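Local coordinates for protein alpha-1,2-mannosidase (Bacteroides thetaiotaomicron, PDB 2WW2) that is a calcium-dependent, inverting glycoside hydrolase of family GH92 that cleaves mannose from alpha-mannosides, at residues His582-Val587 against Gly624-Gly629; Gly16-Phe21 against Ser617-Tyr622; Asn609-Leu614 against Ala633-Ser638; Phe23-Thr28 against Gln69-Ile74. All blocks are in the same frame, centred on the assembly; numbering follows the deposited sequence. Where two conformers were deposited one is given.

Contact 1. Residues His582-Val587 against Gly624-Gly629; sequences HGNQPV and GDEDNG. With NA (sodium ion), chain F.
His582 and Asp627 lie side by side and point the same way. The carboxylate stands steeply against the imidazole, with the planes 76° apart. His582 CD2 comes 3.9 Å from Asp627 OD2, which sits obliquely to the ring. Asp627 CG is anti to the backbone N (chi1 -171°), and this sets the carboxylate beside the His582 ring. The polar ends are held elsewhere: the two ring nitrogens by the hydroxyls of Tyr580 and Tyr615, and Asp627 OD2 by Thr631. Asp627 OD1 accepts from Gly629 N at 3.0 Å, which closes an Asx turn. This donor comes in from above the carboxylate plane.

Asn584 and Glu626 also lie side by side and point the same way. Their amide and carboxylate planes are 42° apart. Glu626 OE2 lies 3.8 Å from Asn584 CB, and Glu626 CB rests 3.4 Å from His582 O. Between the two pairs the backbones come close at Gly583. A CB there would run into Glu626 O and Asp627 CA. One water ties the segments together: it donates to His582 O and accepts from Glu626 N at 2.8 Å.

Gly624 to Asp627 is a type I beta turn. Gly624 O receives Asp627 N and also binds the sodium ion at 2.4 Å. Asp627 O is a second ligand at 2.3 Å. The carbonyls of Ser19 and Tyr622 and two waters complete the site. The ion thus takes neutral backbone oxygens from both ends of this turn. The Asp627 carboxylate is not a ligand; it serves Gly629 N and Thr631 instead.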
# COMPACT_ATOMS: atom_id res chain seq x y z
N HIS A 582 -1.72 -11.72 10.82
CA HIS A 582 -1.94 -13.01 11.45
C HIS A 582 -0.60 -13.76 11.58
O HIS A 582 0.13 -13.95 10.62
CB HIS A 582 -2.95 -13.86 10.67
CG HIS A 582 -3.26 -15.16 11.34
ND1 HIS A 582 -3.87 -15.23 12.58
CD2 HIS A 582 -3.02 -16.45 10.97
CE1 HIS A 582 -4.01 -16.49 12.94
NE2 HIS A 582 -3.51 -17.26 11.97
N GLY A 583 -0.28 -14.17 12.80
CA GLY A 583 0.99 -14.82 13.06
C GLY A 583 1.93 -13.92 13.83
O GLY A 583 2.82 -14.40 14.54
N ASN A 584 1.77 -12.61 13.68
CA ASN A 584 2.63 -11.69 14.40
C ASN A 584 2.38 -11.86 15.90
O ASN A 584 1.24 -11.75 16.38
CB ASN A 584 2.43 -10.25 13.93
CG ASN A 584 3.50 -9.29 14.47
OD1 ASN A 584 4.34 -8.76 13.73
ND2 ASN A 584 3.45 -9.06 15.77
N GLN A 585 3.44 -12.18 16.63
CA GLN A 585 3.32 -12.69 18.00
C GLN A 585 2.47 -11.84 18.95
O GLN A 585 1.54 -12.36 19.58
CB GLN A 585 4.72 -12.99 18.58
CG GLN A 585 5.37 -14.29 18.04
CD GLN A 585 5.95 -14.15 16.63
OE1 GLN A 585 5.95 -13.07 16.04
NE2 GLN A 585 6.44 -15.25 16.09
N PRO A 586 2.77 -10.54 19.08
CA PRO A 586 2.01 -9.75 20.04
C PRO A 586 0.52 -9.58 19.71
O PRO A 586 -0.21 -9.08 20.55
CB PRO A 586 2.72 -8.39 20.03
CG PRO A 586 3.42 -8.35 18.70
CD PRO A 586 3.88 -9.75 18.49
N VAL A 587 0.08 -9.95 18.50
CA VAL A 587 -1.36 -9.92 18.22
C VAL A 587 -1.98 -11.30 17.99
O VAL A 587 -3.14 -11.37 17.61
CB VAL A 587 -1.73 -8.96 17.05
CG1 VAL A 587 -1.46 -7.52 17.44
CG2 VAL A 587 -1.01 -9.35 15.78
N GLY A 624 -1.03 -16.64 5.72
CA GLY A 624 -0.64 -15.31 6.22
C GLY A 624 0.80 -14.95 5.85
O GLY A 624 1.73 -15.73 6.09
N ASP A 625 0.98 -13.76 5.27
CA ASP A 625 2.32 -13.27 4.93
C ASP A 625 3.23 -13.29 6.16
O ASP A 625 4.45 -13.46 6.06
CB ASP A 625 2.25 -11.83 4.42
CG ASP A 625 1.76 -11.75 2.98
OD1 ASP A 625 1.80 -12.78 2.25
OD2 ASP A 625 1.33 -10.64 2.59
N GLU A 626 2.63 -13.13 7.33
CA GLU A 626 3.39 -13.09 8.56
C GLU A 626 3.39 -14.42 9.28
O GLU A 626 3.90 -14.52 10.39
CB GLU A 626 2.73 -12.10 9.48
CG GLU A 626 3.66 -11.44 10.37
CD GLU A 626 3.92 -10.08 9.87
OE1 GLU A 626 3.95 -9.93 8.63
OE2 GLU A 626 4.05 -9.16 10.71
N ASP A 627 2.77 -15.42 8.68
CA ASP A 627 2.66 -16.73 9.34
C ASP A 627 3.64 -17.69 8.70
O ASP A 627 3.48 -18.09 7.53
CB ASP A 627 1.24 -17.26 9.23
CG ASP A 627 1.01 -18.51 10.09
OD1 ASP A 627 1.99 -19.06 10.66
OD2 ASP A 627 -0.16 -18.94 10.18
N ASN A 628 4.66 -18.05 9.47
CA ASN A 628 5.69 -18.95 8.99
C ASN A 628 5.61 -20.30 9.69
O ASN A 628 6.62 -20.99 9.85
CB ASN A 628 7.05 -18.30 9.20
CG ASN A 628 7.14 -16.96 8.48
OD1 ASN A 628 7.29 -15.88 9.12
ND2 ASN A 628 6.97 -16.99 7.17
N GLY A 629 4.40 -20.68 10.11
CA GLY A 629 4.20 -21.98 10.74
C GLY A 629 3.98 -21.87 12.24
O GLY A 629 3.49 -22.82 12.85
NA NA F . 3.04 -17.60 5.29
O HOH W 1 0.02 -12.87 8.20
O HOH W 2 5.00 -16.04 5.42
O HOH W 3 2.31 -16.97 3.08

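Contact 2. Residues Gly16-Phe21 against Ser617-Tyr622. With NA (sodium ion), chain F.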
# COMPACT_ATOMS: atom_id res chain seq x y z
N GLY A 16 2.58 -25.93 4.17
CA GLY A 16 3.27 -24.64 4.35
C GLY A 16 4.76 -24.67 3.99
O GLY A 16 5.48 -23.70 4.23
N THR A 17 5.23 -25.76 3.39
CA THR A 17 6.64 -25.81 2.97
C THR A 17 7.00 -24.65 2.01
O THR A 17 8.16 -24.23 1.93
CB THR A 17 7.02 -27.18 2.36
OG1 THR A 17 8.44 -27.28 2.26
CG2 THR A 17 6.41 -27.38 0.95
N GLU A 18 6.02 -24.13 1.27
CA GLU A 18 6.24 -22.96 0.41
C GLU A 18 5.68 -21.67 1.03
O GLU A 18 5.68 -20.61 0.39
CB GLU A 18 5.58 -23.16 -0.96
CG GLU A 18 6.16 -24.30 -1.79
CD GLU A 18 5.56 -24.34 -3.19
OE1 GLU A 18 4.46 -24.90 -3.36
OE2 GLU A 18 6.19 -23.82 -4.13
N SER A 19 5.21 -21.76 2.28
CA SER A 19 4.50 -20.67 2.96
C SER A 19 5.36 -19.79 3.83
O SER A 19 4.83 -18.87 4.48
CB SER A 19 3.44 -21.26 3.89
OG SER A 19 2.27 -21.50 3.18
N THR A 20 6.66 -20.05 3.88
CA THR A 20 7.48 -19.37 4.85
C THR A 20 8.40 -18.35 4.19
O THR A 20 8.93 -18.56 3.11
CB THR A 20 8.30 -20.36 5.69
OG1 THR A 20 9.50 -20.70 4.97
CG2 THR A 20 7.46 -21.62 5.98
N PHE A 21 8.57 -17.23 4.89
CA PHE A 21 9.47 -16.18 4.44
C PHE A 21 10.93 -16.61 4.68
O PHE A 21 11.28 -17.10 5.75
CB PHE A 21 9.13 -14.90 5.20
CG PHE A 21 9.96 -13.72 4.83
CD1 PHE A 21 10.10 -13.34 3.50
CD2 PHE A 21 10.59 -12.96 5.81
CE1 PHE A 21 10.87 -12.24 3.16
CE2 PHE A 21 11.35 -11.86 5.47
CZ PHE A 21 11.49 -11.49 4.15
N SER A 617 -4.19 -27.21 3.83
CA SER A 617 -3.31 -28.30 4.21
C SER A 617 -2.19 -28.55 3.20
O SER A 617 -1.41 -29.49 3.38
CB SER A 617 -4.13 -29.59 4.38
OG SER A 617 -4.54 -30.06 3.10
N GLY A 618 -2.12 -27.73 2.15
CA GLY A 618 -1.14 -27.93 1.08
C GLY A 618 0.18 -27.19 1.31
O GLY A 618 0.43 -26.67 2.43
N SER A 619 1.02 -27.14 0.28
CA SER A 619 2.38 -26.61 0.44
C SER A 619 2.40 -25.13 0.78
O SER A 619 3.36 -24.66 1.38
CB SER A 619 3.22 -26.88 -0.81
OG SER A 619 2.68 -26.24 -1.93
N LYS A 620 1.35 -24.40 0.42
CA LYS A 620 1.27 -22.98 0.84
C LYS A 620 0.25 -22.75 1.94
O LYS A 620 -0.40 -21.69 1.98
CB LYS A 620 0.96 -22.09 -0.37
CG LYS A 620 1.99 -22.26 -1.47
CD LYS A 620 1.63 -21.50 -2.74
CE LYS A 620 2.55 -21.94 -3.87
NZ LYS A 620 2.30 -21.14 -5.09
N GLY A 621 0.12 -23.73 2.85
CA GLY A 621 -1.00 -23.78 3.80
C GLY A 621 -1.02 -22.85 4.99
O GLY A 621 -2.05 -22.71 5.65
N TYR A 622 0.12 -22.22 5.29
CA TYR A 622 0.16 -21.12 6.28
C TYR A 622 0.13 -19.82 5.49
O TYR A 622 1.19 -19.21 5.23
CB TYR A 622 1.42 -21.21 7.16
CG TYR A 622 1.38 -22.36 8.16
CD1 TYR A 622 0.68 -22.23 9.35
CD2 TYR A 622 2.06 -23.56 7.91
CE1 TYR A 622 0.63 -23.27 10.29
CE2 TYR A 622 2.02 -24.62 8.84
CZ TYR A 622 1.29 -24.45 10.03
OH TYR A 622 1.24 -25.47 10.96
NA NA F . 3.04 -17.60 5.29
O HOH W 2 5.00 -16.04 5.42
O HOH W 3 2.31 -16.97 3.08
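Ser619 OG donates to Glu18 OE1 at 2.6 Å, using the anti lone pair of the carboxylate oxygen. The hydroxyl reaches this oxygen from the crowded position between backbone N and carbonyl carbon (chi1 62°). The same two residues are joined a second time, by Glu18 N to Ser619 O at 2.7 Å. Gly16 N adds a bond to Gly618 O at 2.9 Å. Each segment is folded into a type I beta turn, Gly16 to Ser19 and Gly618 to Gly621.

Packing extends the contact. Lys620 crosses Glu18 obliquely, with Lys620 CG 3.7 Å from Glu18 CB, but the charged groups do not touch. An alanine at Glu18 would probably leave Ser619 OG without its acceptor and free to turn, and Lys620 CE without the carboxylate beside it. Thr17 CG2 touches Ser619 CB, while Thr17 OG1 bonds to Thr28. Gly16 CA lies 3.9 Å from Tyr622 CD2, at the edge of the ring.

The sodium ion joins the two segments through Ser19 O at 2.3 Å and Tyr622 O at 2.5 Å. Gly624 and Asp627 give further carbonyl ligands. Neutral backbone oxygens from the N-terminal and catalytic domains thus meet on one cation, a direct link between the domains.

Contact 3. Residues Asn609-Leu614 against Ala633-Ser638; sequences NVMDKL and AWYVFS
Trp634 O is gripped by two donors of Ser638, one turn further along the helix. Ser638 N and Ser638 OG reach it from opposite faces of its plane, OG at 2.9 Å. This bond also brings Ser638 OG over the centre of one face of the Trp634 ring. Tyr592 is a further partner of the hydroxyl.

Across the contact, a water bridges the helices. It donates to Met611 O at 2.7 Å and bonds to Tyr635 OH, lying in the plane of that ring at its edge. The Met611 side chain is modelled in two conformers, so its contacts are less certain. In the one described it makes a Met-aromatic contact: Met611 SD is 4.9 Å from the Tyr635 ring centroid and 21° off the normal. Val610 CG1, anti to the backbone N (chi1 165°), meets Trp634 CH2 at 3.7 Å.

The segment axes pass 11.3 Å apart, with their directions 122° apart. Helices 600-613 and 632-640 belong to the catalytic domain, an (alpha/alpha)6 barrel in this family. Tyr635 and Val636 pack on helix 281-294. Val636 and Phe637 also reach helix 338-345.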
# COMPACT_ATOMS: atom_id res chain seq x y z
N ASN A 609 -13.51 -16.71 10.28
CA ASN A 609 -13.06 -16.15 9.00
C ASN A 609 -11.56 -16.43 8.77
O ASN A 609 -11.16 -16.91 7.71
CB ASN A 609 -13.37 -14.65 8.97
CG ASN A 609 -13.42 -14.09 7.58
OD1 ASN A 609 -13.89 -14.73 6.63
ND2 ASN A 609 -12.95 -12.86 7.44
N VAL A 610 -10.74 -16.18 9.79
CA VAL A 610 -9.31 -16.48 9.71
C VAL A 610 -9.04 -17.98 9.46
O VAL A 610 -8.24 -18.34 8.60
CB VAL A 610 -8.55 -15.99 10.98
CG1 VAL A 610 -7.15 -16.61 11.05
CG2 VAL A 610 -8.45 -14.44 11.00
N MET A 611 -9.71 -18.86 10.19
CA MET A 611 -9.49 -20.29 10.00
C MET A 611 -9.82 -20.71 8.57
O MET A 611 -9.12 -21.54 7.99
CB MET A 611 -10.29 -21.12 11.03
CG MET A 611 -9.77 -20.95 12.46
SD MET A 611 -10.22 -22.28 13.60
CE MET A 611 -11.92 -21.87 14.05
N ASP A 612 -10.88 -20.14 8.01
CA ASP A 612 -11.28 -20.48 6.64
C ASP A 612 -10.35 -19.86 5.60
O ASP A 612 -10.05 -20.48 4.58
CB ASP A 612 -12.71 -19.98 6.36
CG ASP A 612 -13.79 -20.84 7.03
OD1 ASP A 612 -13.50 -21.96 7.52
OD2 ASP A 612 -14.96 -20.39 7.05
N LYS A 613 -9.89 -18.64 5.83
CA LYS A 613 -9.21 -17.90 4.76
C LYS A 613 -7.68 -17.93 4.77
O LYS A 613 -7.07 -17.75 3.72
CB LYS A 613 -9.72 -16.46 4.71
CG LYS A 613 -11.09 -16.42 4.04
CD LYS A 613 -11.94 -15.28 4.49
CE LYS A 613 -13.21 -15.28 3.59
NZ LYS A 613 -14.10 -14.18 3.96
N LEU A 614 -7.08 -18.17 5.92
CA LEU A 614 -5.63 -18.09 6.05
C LEU A 614 -4.93 -19.44 6.22
O LEU A 614 -3.72 -19.48 6.53
CB LEU A 614 -5.26 -17.19 7.22
CG LEU A 614 -5.69 -15.73 7.04
CD1 LEU A 614 -5.09 -14.92 8.16
CD2 LEU A 614 -5.26 -15.17 5.67
N ALA A 633 -0.21 -24.28 16.93
CA ALA A 633 -0.98 -24.50 18.16
C ALA A 633 -2.18 -23.54 18.24
O ALA A 633 -3.25 -23.89 18.79
CB ALA A 633 -0.08 -24.32 19.38
N TRP A 634 -2.00 -22.35 17.69
CA TRP A 634 -3.08 -21.38 17.61
C TRP A 634 -4.25 -22.00 16.83
O TRP A 634 -5.42 -21.90 17.21
CB TRP A 634 -2.58 -20.10 16.91
CG TRP A 634 -3.59 -18.99 16.87
CD1 TRP A 634 -3.67 -17.92 17.72
CD2 TRP A 634 -4.67 -18.83 15.93
NE1 TRP A 634 -4.72 -17.10 17.37
CE2 TRP A 634 -5.35 -17.64 16.27
CE3 TRP A 634 -5.11 -19.56 14.82
CZ2 TRP A 634 -6.45 -17.17 15.55
CZ3 TRP A 634 -6.21 -19.11 14.12
CH2 TRP A 634 -6.86 -17.93 14.48
N TYR A 635 -3.92 -22.68 15.74
CA TYR A 635 -4.98 -23.29 14.93
C TYR A 635 -5.64 -24.45 15.68
O TYR A 635 -6.87 -24.59 15.66
CB TYR A 635 -4.42 -23.76 13.59
CG TYR A 635 -5.48 -24.31 12.64
CD1 TYR A 635 -6.05 -23.49 11.65
CD2 TYR A 635 -5.90 -25.62 12.73
CE1 TYR A 635 -7.02 -23.99 10.77
CE2 TYR A 635 -6.89 -26.12 11.85
CZ TYR A 635 -7.43 -25.30 10.90
OH TYR A 635 -8.37 -25.79 10.03
N VAL A 636 -4.85 -25.27 16.36
CA VAL A 636 -5.41 -26.40 17.10
C VAL A 636 -6.39 -25.92 18.18
O VAL A 636 -7.53 -26.35 18.23
CB VAL A 636 -4.31 -27.30 17.70
CG1 VAL A 636 -4.91 -28.35 18.63
CG2 VAL A 636 -3.55 -28.00 16.57
N PHE A 637 -5.92 -25.04 19.04
CA PHE A 637 -6.81 -24.45 20.04
C PHE A 637 -8.05 -23.83 19.38
O PHE A 637 -9.17 -24.14 19.76
CB PHE A 637 -6.06 -23.38 20.83
CG PHE A 637 -5.42 -23.90 22.09
CD1 PHE A 637 -6.21 -24.40 23.12
CD2 PHE A 637 -4.04 -23.87 22.24
CE1 PHE A 637 -5.62 -24.88 24.30
CE2 PHE A 637 -3.44 -24.35 23.40
CZ PHE A 637 -4.23 -24.84 24.44
N SER A 638 -7.84 -22.95 18.41
CA SER A 638 -8.96 -22.21 17.82
C SER A 638 -10.00 -23.14 17.19
O SER A 638 -11.21 -22.90 17.32
CB SER A 638 -8.48 -21.15 16.82
OG SER A 638 -7.74 -20.15 17.50
O HOH W 4 -9.42 -24.23 8.09

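Contact 4. Residues Phe23-Thr28 against Gln69-Ile74; sequences FSHGNT and QPSPWI
His25 and Ser71 bring the backbones closest, with their CA atoms 4.8 Å apart. Both segments are loops, though residues 72-74 take helical backbone angles. One water joins them: it donates to His25 O and Pro70 O and accepts from Asn27 N.

The side-chain amides of Asn27 and Gln69 are nearly coplanar and share one bond. Gln69 NE2 donates to Asn27 OD1 at 3.1 Å, almost straight at 173°. A second bond runs to the backbone: Asn27 ND2 donates to Gln69 O at 2.9 Å, from above the carbonyl plane (41° out of it). Tyr29 also bonds to Gln69 O, and Gly51 O also takes Gln69 NE2. A leucine at Asn27 would probably leave the Gln69 amide and carbonyl without these mates, and the Gln69 side chain less firmly fixed.

Residues 23-28 come before strand 40-44, and residues 69-74 link strands 60-67 and 80-86, all in the N-terminal domain. Ser24 OG accepts from Gly26 N, an ST turn, and is bonded to Phe21 as well. Ser71 OG accepts from Ile74 N at 3.1 Å, an ST motif. With His25 CG anti to the carbonyl carbon (chi1 -74°), the ring lies beside Ser71. His25 ND1 and Ser71 OG share a hydrogen bond of 2.8 Å in the imidazole plane, and either could donate.

Ser24 O sits at the edge of the Trp73 ring, 3.0 Å from Trp73 CD1. Ala22 O takes Trp73 NE1. Phe23 and Trp73 meet rim to rim, with Phe23 CD2 3.4 Å from Trp73 CZ2.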
# COMPACT_ATOMS: atom_id res chain seq x y z
N PHE A 23 13.53 -15.11 5.37
CA PHE A 23 14.21 -14.48 6.50
C PHE A 23 13.35 -14.51 7.75
O PHE A 23 13.22 -13.51 8.46
CB PHE A 23 14.68 -13.07 6.12
CG PHE A 23 15.66 -13.06 4.99
CD1 PHE A 23 15.23 -12.95 3.67
CD2 PHE A 23 17.02 -13.23 5.23
CE1 PHE A 23 16.13 -12.97 2.63
CE2 PHE A 23 17.92 -13.26 4.17
CZ PHE A 23 17.48 -13.12 2.88
N SER A 24 12.74 -15.67 7.98
CA SER A 24 12.01 -15.92 9.21
C SER A 24 12.54 -17.20 9.85
O SER A 24 13.35 -17.91 9.26
CB SER A 24 10.51 -16.08 8.92
OG SER A 24 10.26 -17.37 8.40
N HIS A 25 12.08 -17.49 11.07
CA HIS A 25 12.49 -18.70 11.78
C HIS A 25 11.67 -19.92 11.40
O HIS A 25 11.81 -20.98 12.00
CB HIS A 25 12.44 -18.47 13.30
CG HIS A 25 13.55 -17.61 13.81
ND1 HIS A 25 14.86 -18.04 13.86
CD2 HIS A 25 13.55 -16.34 14.28
CE1 HIS A 25 15.62 -17.07 14.34
NE2 HIS A 25 14.85 -16.03 14.61
N GLY A 26 10.82 -19.81 10.38
CA GLY A 26 9.98 -20.97 10.01
C GLY A 26 10.75 -22.09 9.31
O GLY A 26 11.42 -21.85 8.31
N ASN A 27 10.64 -23.31 9.83
CA ASN A 27 11.18 -24.49 9.14
C ASN A 27 10.31 -24.93 7.97
O ASN A 27 9.11 -24.70 7.96
CB ASN A 27 11.29 -25.68 10.11
CG ASN A 27 12.67 -25.81 10.75
OD1 ASN A 27 13.69 -25.34 10.21
ND2 ASN A 27 12.70 -26.46 11.90
N THR A 28 10.89 -25.61 7.00
CA THR A 28 10.10 -26.08 5.87
C THR A 28 10.33 -27.54 5.58
O THR A 28 9.96 -28.00 4.49
CB THR A 28 10.40 -25.27 4.58
OG1 THR A 28 11.76 -25.47 4.18
CG2 THR A 28 10.13 -23.75 4.77
N GLN A 69 17.35 -29.42 13.69
CA GLN A 69 17.15 -27.98 13.43
C GLN A 69 15.74 -27.46 13.77
O GLN A 69 14.74 -27.96 13.26
CB GLN A 69 17.45 -27.66 11.97
CG GLN A 69 17.15 -26.23 11.54
CD GLN A 69 17.59 -26.00 10.12
OE1 GLN A 69 18.78 -26.09 9.83
NE2 GLN A 69 16.64 -25.76 9.22
N PRO A 70 15.65 -26.43 14.63
CA PRO A 70 14.34 -25.85 14.96
C PRO A 70 14.01 -24.58 14.18
O PRO A 70 12.90 -24.05 14.33
CB PRO A 70 14.52 -25.47 16.42
CG PRO A 70 15.98 -25.01 16.47
CD PRO A 70 16.72 -25.97 15.54
N SER A 71 14.94 -24.08 13.37
CA SER A 71 14.76 -22.85 12.57
C SER A 71 15.92 -22.77 11.59
O SER A 71 17.04 -23.16 11.94
CB SER A 71 14.80 -21.61 13.48
OG SER A 71 15.49 -20.53 12.87
N PRO A 72 15.68 -22.29 10.36
CA PRO A 72 16.81 -22.23 9.42
C PRO A 72 17.86 -21.25 9.88
O PRO A 72 19.03 -21.43 9.56
CB PRO A 72 16.19 -21.73 8.11
CG PRO A 72 14.77 -21.33 8.43
CD PRO A 72 14.38 -21.97 9.74
N TRP A 73 17.48 -20.23 10.64
CA TRP A 73 18.47 -19.25 11.08
C TRP A 73 19.21 -19.67 12.33
O TRP A 73 20.38 -19.37 12.49
CB TRP A 73 17.84 -17.85 11.19
CG TRP A 73 17.55 -17.37 9.78
CD1 TRP A 73 16.36 -17.46 9.10
CD2 TRP A 73 18.49 -16.81 8.86
NE1 TRP A 73 16.50 -16.97 7.84
CE2 TRP A 73 17.80 -16.56 7.66
CE3 TRP A 73 19.86 -16.48 8.94
CZ2 TRP A 73 18.42 -15.99 6.53
CZ3 TRP A 73 20.48 -15.90 7.82
CH2 TRP A 73 19.75 -15.67 6.63
N ILE A 74 18.53 -20.42 13.20
CA ILE A 74 19.22 -21.07 14.32
C ILE A 74 20.12 -22.19 13.77
O ILE A 74 21.23 -22.42 14.26
CB ILE A 74 18.16 -21.65 15.29
CG1 ILE A 74 17.36 -20.49 15.92
CG2 ILE A 74 18.81 -22.52 16.37
CD1 ILE A 74 18.19 -19.63 16.85
O HOH W 5 10.79 -23.38 12.70

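Contacts 1 and 2 share one sodium ion and two of its waters. Their centres are 13 Å apart. Each takes one segment from the loop between helices 600-613 and 632-640, and contact 3 pairs those two helices. Contact 3 lies 11 Å from contact 1, centre to centre, and touches it through His582. Contact 4 closes first along the chain, within the N-terminal domain. It meets contact 2 through Thr28 and contact 1 through Ser24. Contacts 3 and 4 do not touch; their nearest atoms are about 13 Å apart. Contact 2 joins chain parts almost 600 residues apart. The set therefore runs from catalytic-domain helices, through the ion, into the N-terminal domain.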